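Local coordinates for periplasmic binding protein/LacI transcriptional regulator (Brachyspira murdochii, PDB 4KQC) that probably binds a carbohydrate as the solute-binding protein of an ABC transporter, with the two-lobed fold shared by periplasmic binding proteins and LacI-type regulators, at residues A109-R114 / V269-Y274; V281-K286 / E291-I296. One frame throughout, in Å; residues are numbered along the deposited sequence. Where two conformers were deposited one is given.

Interaction 1. Residues A109-R114 / V269-Y274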
loop_
_atom_site.group_PDB
_atom_site.type_symbol
_atom_site.label_atom_id
_atom_site.label_comp_id
_atom_site.label_asym_id
_atom_site.label_seq_id
_atom_site.Cartn_x
_atom_site.Cartn_y
_atom_site.Cartn_z
ATOM N N ALA A 109 -13.907 -2.401 0.471
ATOM C CA ALA A 109 -13.474 -1.262 -0.366
ATOM C C ALA A 109 -11.956 -1.047 -0.221
ATOM O O ALA A 109 -11.487 -0.741 0.866
ATOM C CB ALA A 109 -14.207 -0.026 0.033
ATOM N N SER A 110 -11.206 -1.154 -1.314
ATOM C CA SER A 110 -9.765 -1.068 -1.234
ATOM C C SER A 110 -9.119 -0.819 -2.539
ATOM O O SER A 110 -9.741 -1.016 -3.573
ATOM C CB SER A 110 -9.185 -2.396 -0.746
ATOM O OG SER A 110 -9.405 -3.446 -1.632
ATOM N N THR A 111 -7.845 -0.438 -2.472
ATOM C CA THR A 111 -6.987 -0.403 -3.627
ATOM C C THR A 111 -6.820 -1.857 -4.092
ATOM O O THR A 111 -6.680 -2.773 -3.268
ATOM C CB THR A 111 -5.658 0.164 -3.181
ATOM O OG1 THR A 111 -5.882 1.487 -2.633
ATOM C CG2 THR A 111 -4.650 0.153 -4.374
ATOM N N ASP A 112 -6.744 -2.101 -5.381
ATOM C CA ASP A 112 -6.258 -3.395 -5.880
ATOM C C ASP A 112 -4.691 -3.377 -5.911
ATOM O O ASP A 112 -4.058 -2.744 -6.772
ATOM C CB ASP A 112 -6.871 -3.620 -7.260
ATOM C CG ASP A 112 -6.415 -4.896 -7.948
ATOM O OD1 ASP A 112 -5.361 -5.433 -7.641
ATOM O OD2 ASP A 112 -7.108 -5.282 -8.921
ATOM N N ASN A 113 -4.088 -3.961 -4.897
ATOM C CA ASN A 113 -2.634 -3.972 -4.757
ATOM C C ASN A 113 -1.880 -4.455 -5.984
ATOM O O ASN A 113 -0.896 -3.848 -6.376
ATOM C CB ASN A 113 -2.221 -4.789 -3.549
ATOM C CG ASN A 113 -2.434 -4.039 -2.266
ATOM O OD1 ASN A 113 -2.137 -2.821 -2.162
ATOM N ND2 ASN A 113 -2.912 -4.740 -1.273
ATOM N N ARG A 114 -2.343 -5.558 -6.563
ATOM C CA ARG A 114 -1.652 -6.136 -7.691
ATOM C C ARG A 114 -1.666 -5.194 -8.915
ATOM O O ARG A 114 -0.629 -4.964 -9.557
ATOM C CB ARG A 114 -2.211 -7.506 -8.077
ATOM C CG ARG A 114 -1.819 -8.564 -7.060
ATOM C CD ARG A 114 -2.654 -9.825 -7.234
ATOM N NE ARG A 114 -2.145 -10.892 -6.356
ATOM C CZ ARG A 114 -2.371 -10.960 -5.030
ATOM N NH1 ARG A 114 -3.161 -10.090 -4.388
ATOM N NH2 ARG A 114 -1.815 -11.948 -4.354
ATOM N N VAL A 269 3.183 5.091 -6.842
ATOM C CA VAL A 269 1.719 5.029 -6.982
ATOM C C VAL A 269 1.040 5.396 -5.698
ATOM O O VAL A 269 1.542 5.053 -4.629
ATOM C CB VAL A 269 1.223 3.646 -7.481
ATOM C CG1 VAL A 269 1.654 3.439 -8.894
ATOM C CG2 VAL A 269 1.697 2.525 -6.632
ATOM N N THR A 270 -0.057 6.142 -5.799
ATOM C CA THR A 270 -0.818 6.547 -4.594
ATOM C C THR A 270 -2.172 5.913 -4.625
ATOM O O THR A 270 -2.784 5.705 -5.667
ATOM C CB THR A 270 -0.990 8.081 -4.446
ATOM O OG1 THR A 270 -1.690 8.402 -3.244
ATOM C CG2 THR A 270 -1.704 8.734 -5.618
ATOM N N GLN A 271 -2.658 5.600 -3.452
ATOM C CA GLN A 271 -4.041 5.197 -3.294
ATOM C C GLN A 271 -4.970 6.409 -3.216
ATOM O O GLN A 271 -4.540 7.519 -3.370
ATOM C CB GLN A 271 -4.198 4.336 -2.041
ATOM C CG GLN A 271 -3.226 3.156 -1.855
ATOM C CD GLN A 271 -3.510 2.410 -0.571
ATOM O OE1 GLN A 271 -4.592 1.785 -0.445
ATOM N NE2 GLN A 271 -2.630 2.469 0.379
ATOM N N ASP A 272 -6.270 6.173 -2.999
ATOM C CA ASP A 272 -7.287 7.271 -2.898
ATOM C C ASP A 272 -7.968 7.118 -1.525
ATOM O O ASP A 272 -9.053 6.505 -1.419
ATOM C CB ASP A 272 -8.294 7.151 -4.024
ATOM C CG ASP A 272 -9.302 8.308 -4.068
ATOM O OD1 ASP A 272 -9.429 9.153 -3.146
ATOM O OD2 ASP A 272 -10.027 8.456 -5.111
ATOM N N PRO A 273 -7.281 7.582 -0.464
ATOM C CA PRO A 273 -7.792 7.353 0.901
ATOM C C PRO A 273 -9.186 7.912 1.149
ATOM O O PRO A 273 -10.021 7.240 1.792
ATOM C CB PRO A 273 -6.740 8.022 1.785
ATOM C CG PRO A 273 -5.983 8.961 0.885
ATOM C CD PRO A 273 -5.968 8.266 -0.442
ATOM N N TYR A 274 -9.513 9.084 0.602
ATOM C CA TYR A 274 -10.848 9.587 0.792
ATOM C C TYR A 274 -11.927 8.637 0.280
ATOM O O TYR A 274 -12.940 8.380 0.935
ATOM C CB TYR A 274 -10.993 10.933 0.129
ATOM C CG TYR A 274 -12.296 11.602 0.393
ATOM C CD1 TYR A 274 -13.421 11.302 -0.388
ATOM C CD2 TYR A 274 -12.390 12.623 1.336
ATOM C CE1 TYR A 274 -14.629 11.994 -0.174
ATOM C CE2 TYR A 274 -13.574 13.323 1.535
ATOM C CZ TYR A 274 -14.690 12.991 0.771
ATOM O OH TYR A 274 -15.937 13.634 0.922
HETATM O O HOH W 1 -7.362 3.490 -3.577
HETATM O O HOH W 2 -6.631 -0.050 0.172
#

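Interaction 2. Residues V281-K286 / E291-I296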
loop_
_atom_site.group_PDB
_atom_site.type_symbol
_atom_site.label_atom_id
_atom_site.label_comp_id
_atom_site.label_asym_id
_atom_site.label_seq_id
_atom_site.Cartn_x
_atom_site.Cartn_y
_atom_site.Cartn_z
ATOM N N VAL A 281 -17.967 3.285 4.293
ATOM C CA VAL A 281 -19.184 3.616 4.993
ATOM C C VAL A 281 -20.367 3.376 4.082
ATOM O O VAL A 281 -21.406 2.955 4.599
ATOM C CB VAL A 281 -19.129 5.025 5.565
ATOM C CG1 VAL A 281 -20.519 5.491 6.019
ATOM C CG2 VAL A 281 -18.122 5.052 6.684
ATOM N N THR A 282 -20.280 3.740 2.798
ATOM C CA THR A 282 -21.352 3.434 1.878
ATOM C C THR A 282 -21.739 1.961 1.862
ATOM O O THR A 282 -22.906 1.647 1.908
ATOM C CB THR A 282 -20.995 3.929 0.455
ATOM O OG1 THR A 282 -20.795 5.346 0.515
ATOM C CG2 THR A 282 -22.136 3.663 -0.548
ATOM N N LEU A 283 -20.772 1.084 1.712
ATOM C CA LEU A 283 -21.004 -0.353 1.707
ATOM C C LEU A 283 -21.663 -0.749 3.031
ATOM O O LEU A 283 -22.582 -1.560 3.063
ATOM C CB LEU A 283 -19.685 -1.116 1.527
ATOM C CG LEU A 283 -19.059 -1.118 0.143
ATOM C CD1 LEU A 283 -17.670 -1.772 0.147
ATOM C CD2 LEU A 283 -20.013 -1.839 -0.753
ATOM N N ALA A 284 -21.144 -0.217 4.127
ATOM C CA ALA A 284 -21.657 -0.617 5.427
ATOM C C ALA A 284 -23.098 -0.207 5.638
ATOM O O ALA A 284 -23.916 -1.008 6.138
ATOM C CB ALA A 284 -20.775 -0.094 6.500
ATOM N N TYR A 285 -23.406 0.995 5.208
ATOM C CA TYR A 285 -24.736 1.522 5.249
ATOM C C TYR A 285 -25.658 0.673 4.425
ATOM O O TYR A 285 -26.764 0.290 4.908
ATOM C CB TYR A 285 -24.735 2.995 4.854
ATOM C CG TYR A 285 -26.139 3.541 4.827
ATOM C CD1 TYR A 285 -26.738 3.882 5.997
ATOM C CD2 TYR A 285 -26.819 3.703 3.642
ATOM C CE1 TYR A 285 -28.021 4.378 6.044
ATOM C CE2 TYR A 285 -28.128 4.198 3.655
ATOM C CZ TYR A 285 -28.706 4.514 4.877
ATOM O OH TYR A 285 -29.998 5.016 5.010
ATOM N N LYS A 286 -25.281 0.400 3.187
ATOM C CA LYS A 286 -26.149 -0.429 2.294
ATOM C C LYS A 286 -26.371 -1.802 2.880
ATOM O O LYS A 286 -27.520 -2.331 2.894
ATOM C CB LYS A 286 -25.540 -0.553 0.890
ATOM C CG LYS A 286 -25.530 0.777 0.128
ATOM C CD LYS A 286 -24.891 0.600 -1.237
ATOM C CE LYS A 286 -25.205 1.813 -2.092
ATOM N NZ LYS A 286 -24.389 1.895 -3.325
ATOM N N GLU A 291 -29.318 -4.340 1.758
ATOM C CA GLU A 291 -29.067 -4.272 0.308
ATOM C C GLU A 291 -27.834 -5.103 -0.083
ATOM O O GLU A 291 -26.855 -5.208 0.649
ATOM C CB GLU A 291 -28.893 -2.846 -0.171
ATOM C CG GLU A 291 -30.100 -1.923 -0.042
ATOM C CD GLU A 291 -29.693 -0.454 -0.161
ATOM O OE1 GLU A 291 -28.759 -0.169 -0.930
ATOM O OE2 GLU A 291 -30.277 0.418 0.531
ATOM N N SER A 292 -27.863 -5.658 -1.276
ATOM C CA SER A 292 -26.732 -6.420 -1.769
ATOM C C SER A 292 -25.542 -5.507 -1.987
ATOM O O SER A 292 -25.691 -4.367 -2.455
ATOM C CB SER A 292 -27.076 -7.129 -3.069
ATOM O OG SER A 292 -27.562 -6.208 -4.006
ATOM N N VAL A 293 -24.362 -5.998 -1.610
ATOM C CA VAL A 293 -23.130 -5.252 -1.817
ATOM C C VAL A 293 -22.060 -6.098 -2.489
ATOM O O VAL A 293 -22.082 -7.331 -2.439
ATOM C CB VAL A 293 -22.574 -4.710 -0.457
ATOM C CG1 VAL A 293 -23.516 -3.669 0.167
ATOM C CG2 VAL A 293 -22.280 -5.812 0.545
ATOM N N SER A 294 -21.092 -5.412 -3.099
ATOM C CA SER A 294 -19.979 -6.045 -3.793
ATOM C C SER A 294 -18.698 -5.305 -3.539
ATOM O O SER A 294 -18.695 -4.133 -3.172
ATOM C CB SER A 294 -20.281 -5.985 -5.309
ATOM O OG SER A 294 -21.323 -6.915 -5.650
ATOM N N ASN A 295 -17.580 -6.016 -3.681
ATOM C CA ASN A 295 -16.280 -5.383 -3.535
ATOM C C ASN A 295 -16.150 -4.158 -4.408
ATOM O O ASN A 295 -16.646 -4.118 -5.563
ATOM C CB ASN A 295 -15.199 -6.338 -3.915
ATOM C CG ASN A 295 -15.087 -7.485 -2.976
ATOM O OD1 ASN A 295 -15.372 -7.375 -1.755
ATOM N ND2 ASN A 295 -14.597 -8.605 -3.501
ATOM N N ILE A 296 -15.471 -3.150 -3.887
ATOM C CA ILE A 296 -15.234 -1.921 -4.616
ATOM C C ILE A 296 -13.742 -1.695 -4.745
ATOM O O ILE A 296 -12.994 -1.742 -3.753
ATOM C CB ILE A 296 -15.889 -0.756 -3.905
ATOM C CG1 ILE A 296 -17.414 -0.991 -3.861
ATOM C CG2 ILE A 296 -15.495 0.511 -4.589
ATOM C CD1 ILE A 296 -18.155 0.086 -3.208
#

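Interaction 1. Residues A109-R114 / V269-Y274
Gln271 OE1 accepts two hydrogen bonds, one from the hydroxyl of Thr111, with OG1 to OE1 at 2.6 Å, and one from a water 2.8 Å away from OE1. The hydroxyl comes in on a lone pair, in the carbonyl plane, with a C=O...OG1 angle of 114°. That water in turn takes the backbone N-H of Thr111 (N to water O 2.9 Å), which ties the amide oxygen to side chain and main chain of the same residue. With Thr111 OG1 anti to the carbonyl carbon (chi1 -59°), the hydroxyl points at the amide, and the two side chains cross at about a right angle; OG1 comes within 3.2 Å of Gln271 CG. Both residues lie in linkers between the two lobes of a periplasmic binding protein: strand 105-110 leads through Thr111 into helix 113-133 of the other lobe, and strand 267-270 leads through Gln271 into helix 273-288, going the opposite way. The contact thus bridges two hinge crossings side by side. A second water donates to Thr111 OG1 at 2.7 Å and accepts from the backbone N of Asp272 at 3.0 Å, adding a bridge to the linker. Gln271 NE2 is hydrogen-bonded to Asp251 OD1, so both ends of the amide are bonded, which limits its rotation. Ile276 of helix 273-288 packs against both Thr111 and Gln271.

Interaction 2. Residues V281-K286 / E291-I296
The chain leaves helix 273-288, turns and runs back alongside it, bringing the CA atoms of Lys286 and Glu291 to 5.2 Å and those of Leu283 and Val293 to 6.4 Å. At the turn the backbone N of Glu291 donates to Lys286 O (2.9 Å, N-H...O angle 147°), tilted 31° from the carbonyl plane. Leu283 and Ile296 reach toward each other tip to tip, Leu283 CD2 to Ile296 CD1 at 3.6 Å; placing Leu283 CG anti to the carbonyl carbon (chi1 -74°) carries the branch round to the loop for this meeting. The same CD2 lies 3.6 Å from the backbone Ser294 O and also packs against Val293 CB. Residues 291-296 return the chain from helix 273-288, which packs on the N-terminal lobe, to strand 296-297, which joins that lobe's parallel sheet at its edge, beside strand 105-110, a helix-to-strand connection of the Rossmann-like alpha/beta kind. Leu283 also touches Ala109 and Ile90, and Val293 touches Leu106 and Ala107, so helix, loop and sheet share one apolar layer. Val293 CG1 rests against the helix, touching both Leu283 O and Lys286 CB, the latter at 3.8 Å. Toward the surface the extended chains of Lys286 and Glu291 pass at a slant, and Glu291 OE1 lies over Lys286 CG at 3.5 Å. The charged ends do not meet: Lys286 NZ and Glu291 OE1 stay 5.4 Å apart, so any attraction is probably modest.

Helix 273-288 joins the two contacts: the linker of interaction 1 runs into its start, and its later turns carry interaction 2, with centres about 17 Å apart. They also touch directly, since Ser110 N probably donates a hydrogen bond to Ile296 O at 3.1 Å, and Leu283 CD1 packs 3.8 Å from Ala109 N. Strand 105-110 therefore meets the returning loop just before it enters the hinge. Interaction 1 is buried near the middle of the chain; the hinge of such two-lobed proteins borders the ligand cleft, so a bound nitrate about 6 Å from the Thr111 side chain, probably from the crystallisation liquor, may mark that pocket. Interaction 2 lies at the surface of one lobe.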